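Side-chain contacts in RagB/SusD domain protein (Flavobacterium johnsoniae, PDB 5J5U), which binds chitin and, as a SusD homologue of a chitin-utilization locus, probably captures chitin chains at the outer membrane for uptake: residues A[458-461]-A[462-466]; A[417-420]-A[421-425]; A[84-87]-A[88-91]; A[145-148]-A[149-152]. One frame throughout, in Å; residues are numbered along the deposited sequence.

Interaction 1 (A[458-461]-A[462-466])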
loop_
_atom_site.group_PDB
_atom_site.type_symbol
_atom_site.label_atom_id
_atom_site.label_comp_id
_atom_site.label_asym_id
_atom_site.label_seq_id
_atom_site.Cartn_x
_atom_site.Cartn_y
_atom_site.Cartn_z
ATOM N N ASN A 458 5.825 -19.444 21.339
ATOM C CA ASN A 458 4.987 -20.222 20.436
ATOM C C ASN A 458 5.848 -21.120 19.559
ATOM O O ASN A 458 5.631 -21.229 18.362
ATOM C CB ASN A 458 4.122 -19.290 19.589
ATOM C CG ASN A 458 2.967 -20.012 18.913
ATOM O OD1 ASN A 458 2.721 -21.191 19.160
ATOM N ND2 ASN A 458 2.260 -19.311 18.056
ATOM N N GLU A 459 6.813 -21.784 20.175
ATOM C CA GLU A 459 7.910 -22.415 19.443
ATOM C C GLU A 459 7.508 -23.404 18.347
ATOM O O GLU A 459 8.039 -23.348 17.232
ATOM C CB GLU A 459 8.842 -23.134 20.423
ATOM C CG GLU A 459 10.054 -23.738 19.729
ATOM C CD GLU A 459 10.983 -24.449 20.685
ATOM O OE1 GLU A 459 10.742 -24.390 21.911
ATOM O OE2 GLU A 459 11.941 -25.090 20.202
ATOM N N LYS A 460 6.591 -24.315 18.662
ATOM C CA LYS A 460 6.228 -25.387 17.735
ATOM C C LYS A 460 5.678 -24.846 16.424
ATOM O O LYS A 460 6.186 -25.164 15.353
ATOM C CB LYS A 460 5.213 -26.341 18.380
ATOM C CG LYS A 460 4.708 -27.453 17.451
ATOM C CD LYS A 460 3.426 -28.101 18.025
ATOM C CE LYS A 460 2.942 -29.316 17.231
ATOM N NZ LYS A 460 2.240 -28.975 15.951
ATOM N N ASN A 461 4.660 -24.008 16.524
ATOM C CA ASN A 461 4.019 -23.442 15.351
ATOM C C ASN A 461 4.983 -22.537 14.557
ATOM O O ASN A 461 5.064 -22.634 13.321
ATOM C CB ASN A 461 2.760 -22.680 15.778
ATOM C CG ASN A 461 1.731 -23.602 16.430
ATOM O OD1 ASN A 461 1.626 -24.768 16.066
ATOM N ND2 ASN A 461 1.012 -23.097 17.427
ATOM N N TYR A 462 5.745 -21.716 15.279
ATOM C CA TYR A 462 6.802 -20.903 14.690
ATOM C C TYR A 462 7.691 -21.775 13.790
ATOM O O TYR A 462 7.857 -21.503 12.581
ATOM C CB TYR A 462 7.618 -20.231 15.804
ATOM C CG TYR A 462 8.851 -19.526 15.328
ATOM C CD1 TYR A 462 10.075 -20.188 15.267
ATOM C CD2 TYR A 462 8.798 -18.202 14.922
ATOM C CE1 TYR A 462 11.214 -19.544 14.825
ATOM C CE2 TYR A 462 9.933 -17.550 14.472
ATOM C CZ TYR A 462 11.136 -18.219 14.424
ATOM O OH TYR A 462 12.257 -17.562 13.969
ATOM N N MET A 463 8.206 -22.861 14.369
ATOM C CA MET A 463 9.069 -23.780 13.634
ATOM C C MET A 463 8.360 -24.464 12.459
ATOM O O MET A 463 8.997 -24.715 11.422
ATOM C CB MET A 463 9.635 -24.842 14.581
ATOM C CG MET A 463 10.707 -24.318 15.542
ATOM S SD MET A 463 11.960 -23.335 14.694
ATOM C CE MET A 463 12.763 -24.606 13.697
ATOM N N GLU A 464 7.059 -24.756 12.590
ATOM C CA GLU A 464 6.343 -25.317 11.440
ATOM C C GLU A 464 6.329 -24.325 10.283
ATOM O O GLU A 464 6.586 -24.705 9.114
ATOM C CB GLU A 464 4.920 -25.729 11.775
ATOM C CG GLU A 464 4.860 -26.933 12.687
ATOM C CD GLU A 464 3.435 -27.448 12.938
ATOM O OE1 GLU A 464 2.468 -26.851 12.386
ATOM O OE2 GLU A 464 3.297 -28.458 13.676
ATOM N N ALA A 465 6.053 -23.059 10.589
ATOM C CA ALA A 465 6.084 -22.021 9.531
ATOM C C ALA A 465 7.508 -21.861 8.923
ATOM O O ALA A 465 7.679 -21.724 7.693
ATOM C CB ALA A 465 5.586 -20.691 10.062
ATOM N N VAL A 466 8.518 -21.893 9.792
ATOM C CA VAL A 466 9.914 -21.805 9.366
ATOM C C VAL A 466 10.271 -22.945 8.419
ATOM O O VAL A 466 10.874 -22.713 7.379
ATOM C CB VAL A 466 10.861 -21.832 10.565
ATOM C CG1 VAL A 466 12.277 -22.199 10.138
ATOM C CG2 VAL A 466 10.802 -20.512 11.311
#
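Lys460 and Glu464, one helical turn apart, are joined by a salt bridge in which Lys460 NZ donates to Glu464 OE2 over 2.6 Å. The two chains cross at a slant, and the ammonium meets OE2 from above the carboxylate plane, 39° out of it. A long flexible lysine suits this place because its chain can run outward and then turn: three extended torsions are followed by a bend at the last (chi4 -77°), which swings NZ toward the glutamate. Glu464 has CG beside its own backbone N (chi1 -69°), which, with the chain extended beyond CG, carries the carboxylate back over the preceding turn. An alanine in place of Glu464 would probably leave the Lys460 ammonium without its mate and its chain free to swing into solvent.

Beneath this pair the backbone fixes the spacing. Glu464 N donates to Lys460 O at 2.9 Å, in the carbonyl plane, and Met463 N and Ala465 N bond in the same i to i+4 pattern to Glu459 O and Asn461 O. The first turn starts with Tyr462 N bonded to Asn458 O at 3.1 Å. Asn458 stands at the N-cap position but its side chain makes no capping bond; ND2 donates to Pro138 O, and Asn458 OD1 takes a weak bond from Asn461 ND2 at 3.1 Å. On the buried side Tyr462 packs on Met455 and its hydroxyl bonds Asn473. An i to i+4 Lys-Glu bridge on the outer side of an amphipathic helix, here the first turns of helix 459-468, is the motif.

Interaction 2 (A[417-420]-A[421-425])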
loop_
_atom_site.group_PDB
_atom_site.type_symbol
_atom_site.label_atom_id
_atom_site.label_comp_id
_atom_site.label_asym_id
_atom_site.label_seq_id
_atom_site.Cartn_x
_atom_site.Cartn_y
_atom_site.Cartn_z
ATOM N N GLU A 417 1.589 -1.667 -0.287
ATOM C CA GLU A 417 0.969 -2.193 -1.514
ATOM C C GLU A 417 1.894 -2.126 -2.728
ATOM O O GLU A 417 1.948 -3.040 -3.518
ATOM C CB GLU A 417 -0.329 -1.453 -1.827
ATOM C CG GLU A 417 -1.415 -1.704 -0.818
ATOM C CD GLU A 417 -1.524 -3.171 -0.465
ATOM O OE1 GLU A 417 -1.684 -3.986 -1.403
ATOM O OE2 GLU A 417 -1.446 -3.508 0.739
ATOM N N ALA A 418 2.617 -1.031 -2.863
ATOM C CA ALA A 418 3.592 -0.908 -3.919
ATOM C C ALA A 418 4.682 -1.963 -3.772
ATOM O O ALA A 418 5.122 -2.519 -4.760
ATOM C CB ALA A 418 4.198 0.463 -3.912
ATOM N N TYR A 419 5.148 -2.189 -2.553
ATOM C CA TYR A 419 6.169 -3.209 -2.244
ATOM C C TYR A 419 5.671 -4.589 -2.639
ATOM O O TYR A 419 6.409 -5.365 -3.236
ATOM C CB TYR A 419 6.548 -3.172 -0.753
ATOM C CG TYR A 419 7.499 -4.267 -0.265
ATOM C CD1 TYR A 419 8.694 -4.570 -0.941
ATOM C CD2 TYR A 419 7.227 -4.962 0.907
ATOM C CE1 TYR A 419 9.569 -5.561 -0.474
ATOM C CE2 TYR A 419 8.091 -5.954 1.391
ATOM C CZ TYR A 419 9.252 -6.268 0.698
ATOM O OH TYR A 419 10.074 -7.265 1.219
ATOM N N SER A 420 4.408 -4.886 -2.330
ATOM C CA SER A 420 3.834 -6.171 -2.741
ATOM C C SER A 420 3.714 -6.286 -4.279
ATOM O O SER A 420 4.084 -7.316 -4.864
ATOM C CB SER A 420 2.472 -6.388 -2.072
ATOM O OG SER A 420 2.602 -6.424 -0.653
ATOM N N ASN A 421 3.221 -5.235 -4.937
ATOM C CA ASN A 421 3.019 -5.292 -6.381
ATOM C C ASN A 421 4.367 -5.361 -7.106
ATOM O O ASN A 421 4.501 -5.994 -8.143
ATOM C CB ASN A 421 2.195 -4.092 -6.875
ATOM C CG ASN A 421 1.469 -4.378 -8.202
ATOM O OD1 ASN A 421 0.411 -5.025 -8.228
ATOM N ND2 ASN A 421 2.051 -3.919 -9.301
ATOM N N TRP A 422 5.376 -4.730 -6.537
ATOM C CA TRP A 422 6.720 -4.908 -7.062
ATOM C C TRP A 422 7.201 -6.353 -6.862
ATOM O O TRP A 422 7.807 -6.933 -7.776
ATOM C CB TRP A 422 7.727 -3.942 -6.427
ATOM C CG TRP A 422 9.080 -4.142 -7.028
ATOM C CD1 TRP A 422 9.525 -3.637 -8.210
ATOM C CD2 TRP A 422 10.145 -4.940 -6.503
ATOM N NE1 TRP A 422 10.802 -4.052 -8.451
ATOM C CE2 TRP A 422 11.214 -4.853 -7.417
ATOM C CE3 TRP A 422 10.304 -5.720 -5.343
ATOM C CZ2 TRP A 422 12.429 -5.508 -7.211
ATOM C CZ3 TRP A 422 11.515 -6.374 -5.132
ATOM C CH2 TRP A 422 12.565 -6.256 -6.060
ATOM N N ARG A 423 6.927 -6.939 -5.694
ATOM C CA ARG A 423 7.386 -8.314 -5.476
ATOM C C ARG A 423 6.711 -9.267 -6.477
ATOM O O ARG A 423 7.378 -10.110 -7.065
ATOM C CB ARG A 423 7.145 -8.768 -4.026
ATOM C CG ARG A 423 8.301 -8.308 -3.049
ATOM C CD ARG A 423 8.000 -8.680 -1.604
ATOM N NE ARG A 423 6.764 -8.045 -1.113
ATOM C CZ ARG A 423 6.082 -8.453 -0.049
ATOM N NH1 ARG A 423 6.493 -9.501 0.679
ATOM N NH2 ARG A 423 4.979 -7.803 0.304
ATOM N N ARG A 424 5.410 -9.078 -6.701
ATOM C CA ARG A 424 4.650 -9.908 -7.634
ATOM C C ARG A 424 5.110 -9.743 -9.073
ATOM O O ARG A 424 5.434 -10.727 -9.719
ATOM C CB ARG A 424 3.153 -9.599 -7.555
ATOM C CG ARG A 424 2.329 -10.393 -8.545
ATOM C CD ARG A 424 0.823 -10.112 -8.445
ATOM N NE ARG A 424 0.465 -8.737 -8.783
ATOM C CZ ARG A 424 0.074 -8.330 -9.990
ATOM N NH1 ARG A 424 0.002 -9.186 -10.996
ATOM N NH2 ARG A 424 -0.230 -7.064 -10.197
ATOM N N THR A 425 5.159 -8.505 -9.565
ATOM C CA THR A 425 5.405 -8.261 -11.000
ATOM C C THR A 425 6.860 -7.977 -11.397
ATOM O O THR A 425 7.219 -8.146 -12.557
ATOM C CB THR A 425 4.543 -7.063 -11.521
ATOM O OG1 THR A 425 5.047 -5.826 -10.986
ATOM C CG2 THR A 425 3.084 -7.220 -11.128
#
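Tyr419 and Arg423 stack face on face one turn apart, the guanidinium lying 3.9 Å from the ring, centre to centre, with the planes only 6° apart. In Tyr419, CG is anti to the backbone N (chi1 174°), on the side of the carbonyl carbon, while Arg423 is bent at chi3 (-61°), which folds its flat head back over the tyrosine. Arg423 CD also sits over the Tyr419 ring as a CH-pi contact, 3.9 Å from its centroid. Arginine suits the place because it can stack and still donate at its edge: Arg423 NH2 donates to Asp117 O and also, weakly, to Ser420 OG at 2.9 Å, while NH1 bonds Thr446 O. A leucine at Tyr419 would probably deprive the guanidinium of its flat platform and leave Pro445 O without the phenol that bonds it.

On another side of the helix, Arg424 NH2 donates to Asn421 OD1 over 2.9 Å, close to the guanidinium plane, and also pairs with Glu346. Thr425 OG1 and N reach Asn421 O from opposite faces of its plane. Here an i to i+4 cation-pi stack lies buried on helix 415-425, close to the chain's centre, within the largely helical body of this SusD homologue.

Interaction 3 (A[84-87]-A[88-91])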
loop_
_atom_site.group_PDB
_atom_site.type_symbol
_atom_site.label_atom_id
_atom_site.label_comp_id
_atom_site.label_asym_id
_atom_site.label_seq_id
_atom_site.Cartn_x
_atom_site.Cartn_y
_atom_site.Cartn_z
ATOM N N VAL A 84 -11.561 -6.370 15.856
ATOM C CA VAL A 84 -12.403 -6.629 14.712
ATOM C C VAL A 84 -12.966 -8.060 14.819
ATOM O O VAL A 84 -14.103 -8.332 14.381
ATOM C CB VAL A 84 -11.632 -6.365 13.414
ATOM C CG1 VAL A 84 -10.613 -7.462 13.151
ATOM C CG2 VAL A 84 -12.598 -6.208 12.267
ATOM N N VAL A 85 -12.200 -8.959 15.451
ATOM C CA VAL A 85 -12.725 -10.279 15.804
ATOM C C VAL A 85 -13.903 -10.166 16.796
ATOM O O VAL A 85 -14.954 -10.790 16.604
ATOM C CB VAL A 85 -11.640 -11.183 16.392
ATOM C CG1 VAL A 85 -12.269 -12.409 17.058
ATOM C CG2 VAL A 85 -10.716 -11.642 15.277
ATOM N N ASP A 86 -13.738 -9.347 17.832
ATOM C CA ASP A 86 -14.825 -9.127 18.802
ATOM C C ASP A 86 -16.080 -8.510 18.172
ATOM O O ASP A 86 -17.204 -8.883 18.538
ATOM C CB ASP A 86 -14.358 -8.235 19.947
ATOM C CG ASP A 86 -13.600 -9.002 20.998
ATOM O OD1 ASP A 86 -13.839 -10.233 21.128
ATOM O OD2 ASP A 86 -12.751 -8.376 21.681
ATOM N N ILE A 87 -15.904 -7.594 17.216
ATOM C CA ILE A 87 -17.066 -7.055 16.517
ATOM C C ILE A 87 -17.767 -8.179 15.772
ATOM O O ILE A 87 -18.973 -8.352 15.912
ATOM C CB ILE A 87 -16.722 -5.949 15.526
ATOM C CG1 ILE A 87 -16.092 -4.757 16.234
ATOM C CG2 ILE A 87 -17.982 -5.469 14.836
ATOM C CD1 ILE A 87 -15.490 -3.746 15.274
ATOM N N ILE A 88 -17.013 -8.959 15.003
ATOM C CA ILE A 88 -17.640 -10.040 14.243
ATOM C C ILE A 88 -18.382 -10.999 15.179
ATOM O O ILE A 88 -19.500 -11.438 14.875
ATOM C CB ILE A 88 -16.605 -10.805 13.398
ATOM C CG1 ILE A 88 -16.011 -9.863 12.348
ATOM C CG2 ILE A 88 -17.231 -12.007 12.709
ATOM C CD1 ILE A 88 -14.908 -10.460 11.523
ATOM N N LYS A 89 -17.802 -11.256 16.348
ATOM C CA LYS A 89 -18.378 -12.229 17.267
ATOM C C LYS A 89 -19.672 -11.716 17.892
ATOM O O LYS A 89 -20.591 -12.494 18.169
ATOM C CB LYS A 89 -17.404 -12.568 18.391
ATOM C CG LYS A 89 -18.030 -13.384 19.538
ATOM C CD LYS A 89 -16.993 -13.796 20.571
ATOM C CE LYS A 89 -16.788 -12.670 21.557
ATOM N NZ LYS A 89 -15.619 -12.883 22.432
ATOM N N ASN A 90 -19.730 -10.409 18.142
ATOM C CA ASN A 90 -20.857 -9.838 18.868
ATOM C C ASN A 90 -22.003 -9.372 17.987
ATOM O O ASN A 90 -23.038 -8.946 18.489
ATOM C CB ASN A 90 -20.381 -8.673 19.721
ATOM C CG ASN A 90 -19.515 -9.120 20.855
ATOM O OD1 ASN A 90 -19.650 -10.242 21.346
ATOM N ND2 ASN A 90 -18.607 -8.252 21.283
ATOM N N THR A 91 -21.834 -9.474 16.678
ATOM C CA THR A 91 -22.881 -9.075 15.750
ATOM C C THR A 91 -23.308 -10.266 14.903
ATOM O O THR A 91 -23.966 -10.112 13.863
ATOM C CB THR A 91 -22.412 -7.910 14.844
ATOM O OG1 THR A 91 -21.216 -8.287 14.147
ATOM C CG2 THR A 91 -22.127 -6.693 15.683
#
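Thr91 reaches back to Ile87, its OG1 donating to Ile87 O over 2.9 Å at the point where the chain leaves helix 66-90. The hydroxyl comes from above the carbonyl plane, 39° out of it. Its first torsion (chi1 56°) sets OG1 between the backbone N and the carbonyl carbon, and from there the oxygen can face the turn behind. Two backbone amides also donate weakly to Ile87 O, Asn90 N at 3.1 Å and Thr91 N at 3.2 Å. Ile87 O, lying in the last turn, is thus held by one sound bond and two poor ones. A small residue with a hydroxyl suits this place, since it adds a donor where the regular amide bonds are giving out; OG1 has a further weak link to Asn101.

Earlier in the turn the amides are satisfied regularly, Ile88 N by Val84 O at 3.0 Å and Lys89 N by Val85 O at 2.9 Å. Asn90 N is shared, giving its better bond to Asp86 O. Asp86 and the exposed Lys89 lie alongside each other, pointing the same way, and Lys89 NZ forms a weak i to i+3 salt bridge with Asp86 OD1 at 3.4 Å, the chain bending at chi3 (84°) to bring it there. Ile87 and Ile88 carry the apolar side: Ile87 packs on Leu20 and Ala104, Ile88 on Ala104 and Lys108. Polar groups thus tie off the helix end, whereas the isoleucines fasten it to helices 16-29 and 98-119 mainly by aliphatic contacts.

Interaction 4 (A[145-148]-A[149-152])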
loop_
_atom_site.group_PDB
_atom_site.type_symbol
_atom_site.label_atom_id
_atom_site.label_comp_id
_atom_site.label_asym_id
_atom_site.label_seq_id
_atom_site.Cartn_x
_atom_site.Cartn_y
_atom_site.Cartn_z
ATOM N N ASP A 145 -4.303 -20.595 2.171
ATOM C CA ASP A 145 -5.573 -20.743 2.880
ATOM C C ASP A 145 -6.069 -19.383 3.383
ATOM O O ASP A 145 -7.271 -19.125 3.393
ATOM C CB ASP A 145 -5.447 -21.753 4.045
ATOM C CG ASP A 145 -5.035 -23.143 3.567
ATOM O OD1 ASP A 145 -5.454 -23.518 2.465
ATOM O OD2 ASP A 145 -4.305 -23.863 4.272
ATOM N N ILE A 146 -5.150 -18.520 3.805
ATOM C CA ILE A 146 -5.533 -17.202 4.298
ATOM C C ILE A 146 -6.231 -16.478 3.168
ATOM O O ILE A 146 -7.274 -15.864 3.354
ATOM C CB ILE A 146 -4.322 -16.355 4.797
ATOM C CG1 ILE A 146 -3.633 -17.005 6.010
ATOM C CG2 ILE A 146 -4.760 -14.950 5.165
ATOM C CD1 ILE A 146 -2.498 -16.167 6.616
ATOM N N TYR A 147 -5.660 -16.580 1.984
ATOM C CA TYR A 147 -6.231 -15.944 0.808
ATOM C C TYR A 147 -7.590 -16.534 0.356
ATOM O O TYR A 147 -8.480 -15.769 -0.056
ATOM C CB TYR A 147 -5.222 -15.998 -0.339
ATOM C CG TYR A 147 -4.450 -14.713 -0.472
ATOM C CD1 TYR A 147 -3.455 -14.359 0.455
ATOM C CD2 TYR A 147 -4.743 -13.822 -1.497
ATOM C CE1 TYR A 147 -2.749 -13.170 0.325
ATOM C CE2 TYR A 147 -4.056 -12.639 -1.627
ATOM C CZ TYR A 147 -3.063 -12.314 -0.721
ATOM O OH TYR A 147 -2.423 -11.117 -0.888
ATOM N N ASN A 148 -7.745 -17.863 0.400
ATOM C CA ASN A 148 -9.057 -18.470 0.114
ATOM C C ASN A 148 -10.094 -17.967 1.120
ATOM O O ASN A 148 -11.251 -17.698 0.772
ATOM C CB ASN A 148 -9.006 -20.003 0.156
ATOM C CG ASN A 148 -8.327 -20.599 -1.063
ATOM O OD1 ASN A 148 -8.324 -19.993 -2.138
ATOM N ND2 ASN A 148 -7.733 -21.785 -0.902
ATOM N N SER A 149 -9.678 -17.847 2.374
ATOM C CA SER A 149 -10.562 -17.336 3.417
ATOM C C SER A 149 -10.919 -15.839 3.155
ATOM O O SER A 149 -12.083 -15.417 3.327
ATOM C CB SER A 149 -9.918 -17.564 4.787
ATOM O OG SER A 149 -10.565 -16.852 5.812
ATOM N N PHE A 150 -9.948 -15.059 2.676
ATOM C CA PHE A 150 -10.216 -13.672 2.238
ATOM C C PHE A 150 -11.312 -13.627 1.167
ATOM O O PHE A 150 -12.275 -12.854 1.264
ATOM C CB PHE A 150 -8.957 -13.003 1.656
ATOM C CG PHE A 150 -7.905 -12.627 2.673
ATOM C CD1 PHE A 150 -8.201 -12.546 4.021
ATOM C CD2 PHE A 150 -6.607 -12.341 2.258
ATOM C CE1 PHE A 150 -7.234 -12.198 4.932
ATOM C CE2 PHE A 150 -5.626 -11.999 3.178
ATOM C CZ PHE A 150 -5.939 -11.912 4.504
ATOM N N PHE A 151 -11.138 -14.435 0.125
ATOM C CA PHE A 151 -12.084 -14.427 -0.975
ATOM C C PHE A 151 -13.466 -14.819 -0.460
ATOM O O PHE A 151 -14.463 -14.182 -0.811
ATOM C CB PHE A 151 -11.643 -15.372 -2.108
ATOM C CG PHE A 151 -10.435 -14.899 -2.861
ATOM C CD1 PHE A 151 -10.385 -13.615 -3.391
ATOM C CD2 PHE A 151 -9.327 -15.736 -3.014
ATOM C CE1 PHE A 151 -9.240 -13.166 -4.086
ATOM C CE2 PHE A 151 -8.195 -15.310 -3.695
ATOM C CZ PHE A 151 -8.149 -14.007 -4.235
ATOM N N LYS A 152 -13.528 -15.865 0.366
ATOM C CA LYS A 152 -14.808 -16.287 0.935
ATOM C C LYS A 152 -15.510 -15.171 1.725
ATOM O O LYS A 152 -16.688 -14.874 1.485
ATOM C CB LYS A 152 -14.624 -17.502 1.842
ATOM C CG LYS A 152 -15.944 -18.063 2.355
ATOM C CD LYS A 152 -15.745 -19.076 3.488
ATOM C CE LYS A 152 -17.046 -19.817 3.777
ATOM N NZ LYS A 152 -16.940 -20.877 4.810
#
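Phe150 N donates to Ile146 O over 2.9 Å with an N-H...O angle of 153°, one of four successive i to i+4 bonds that bring the side chains of neighbouring turns together; Ser149 N to Asp145 O, also at 2.9 Å, is another. The same Ile146 oxygen lies over one face of the Phe150 ring, near its rim. Ile146 CG2 covers the Phe150 ring too, 3.8 Å from its centroid, as a CH-pi contact. The two side chains run alongside each other in the same direction, and a branched isoleucine suits the place because CG2 is anti to the backbone N, which lays it over the Phe150 ring, while CG1 takes the position beside that N (chi1 -64°).

Tyr147 receives the other ring contact. Phe150 turns its edge to the tyrosine face, centroids 5.4 Å apart and planes at 57°, a tilted edge-to-face pair in which Phe150 CD2 is 4.2 Å from Tyr147 CD1. Phe151, one turn on from Tyr147, meets the edge of the tyrosine ring, its CE2 4.4 Å from Tyr147 CD2. The tyrosine can lie in this apolar setting because its hydroxyl is bonded to Asp117, and its ring also meets that of Trp481. Around them, Phe150 packs on Val109 and Ala112 of helix 98-119, and both phenylalanines on Leu192 of helix 178-195. Asp145, Asn148 and Lys152 occupy the exposed side. The chemistry implies an amphipathic helix whose inner side is joined to two neighbouring helices mainly by aromatic and aliphatic contacts, with one phenol anchored by a carboxylate.

Along the chain the order is interaction 3, then 4, 2 and 1, each within a different helix: 66-90, 143-160, 415-425 and 459-468. None touches another. Interactions 2 and 4 come nearest, about 7 Å between closest atoms and 19 Å between centres, and Asp117 on helix 98-119 serves both, through its backbone oxygen for Arg423 and its carboxylate for Tyr147. The same helix also packs against interaction 3, whose centre is 18 Å from that of interaction 4. The centre of interaction 2 is about 9 Å from the chain's centre, while interactions 1 and 3 lie far out. Helix 98-119 is thus a shared element of the helical SusD-like body, and interaction 1 stands apart on the last helix.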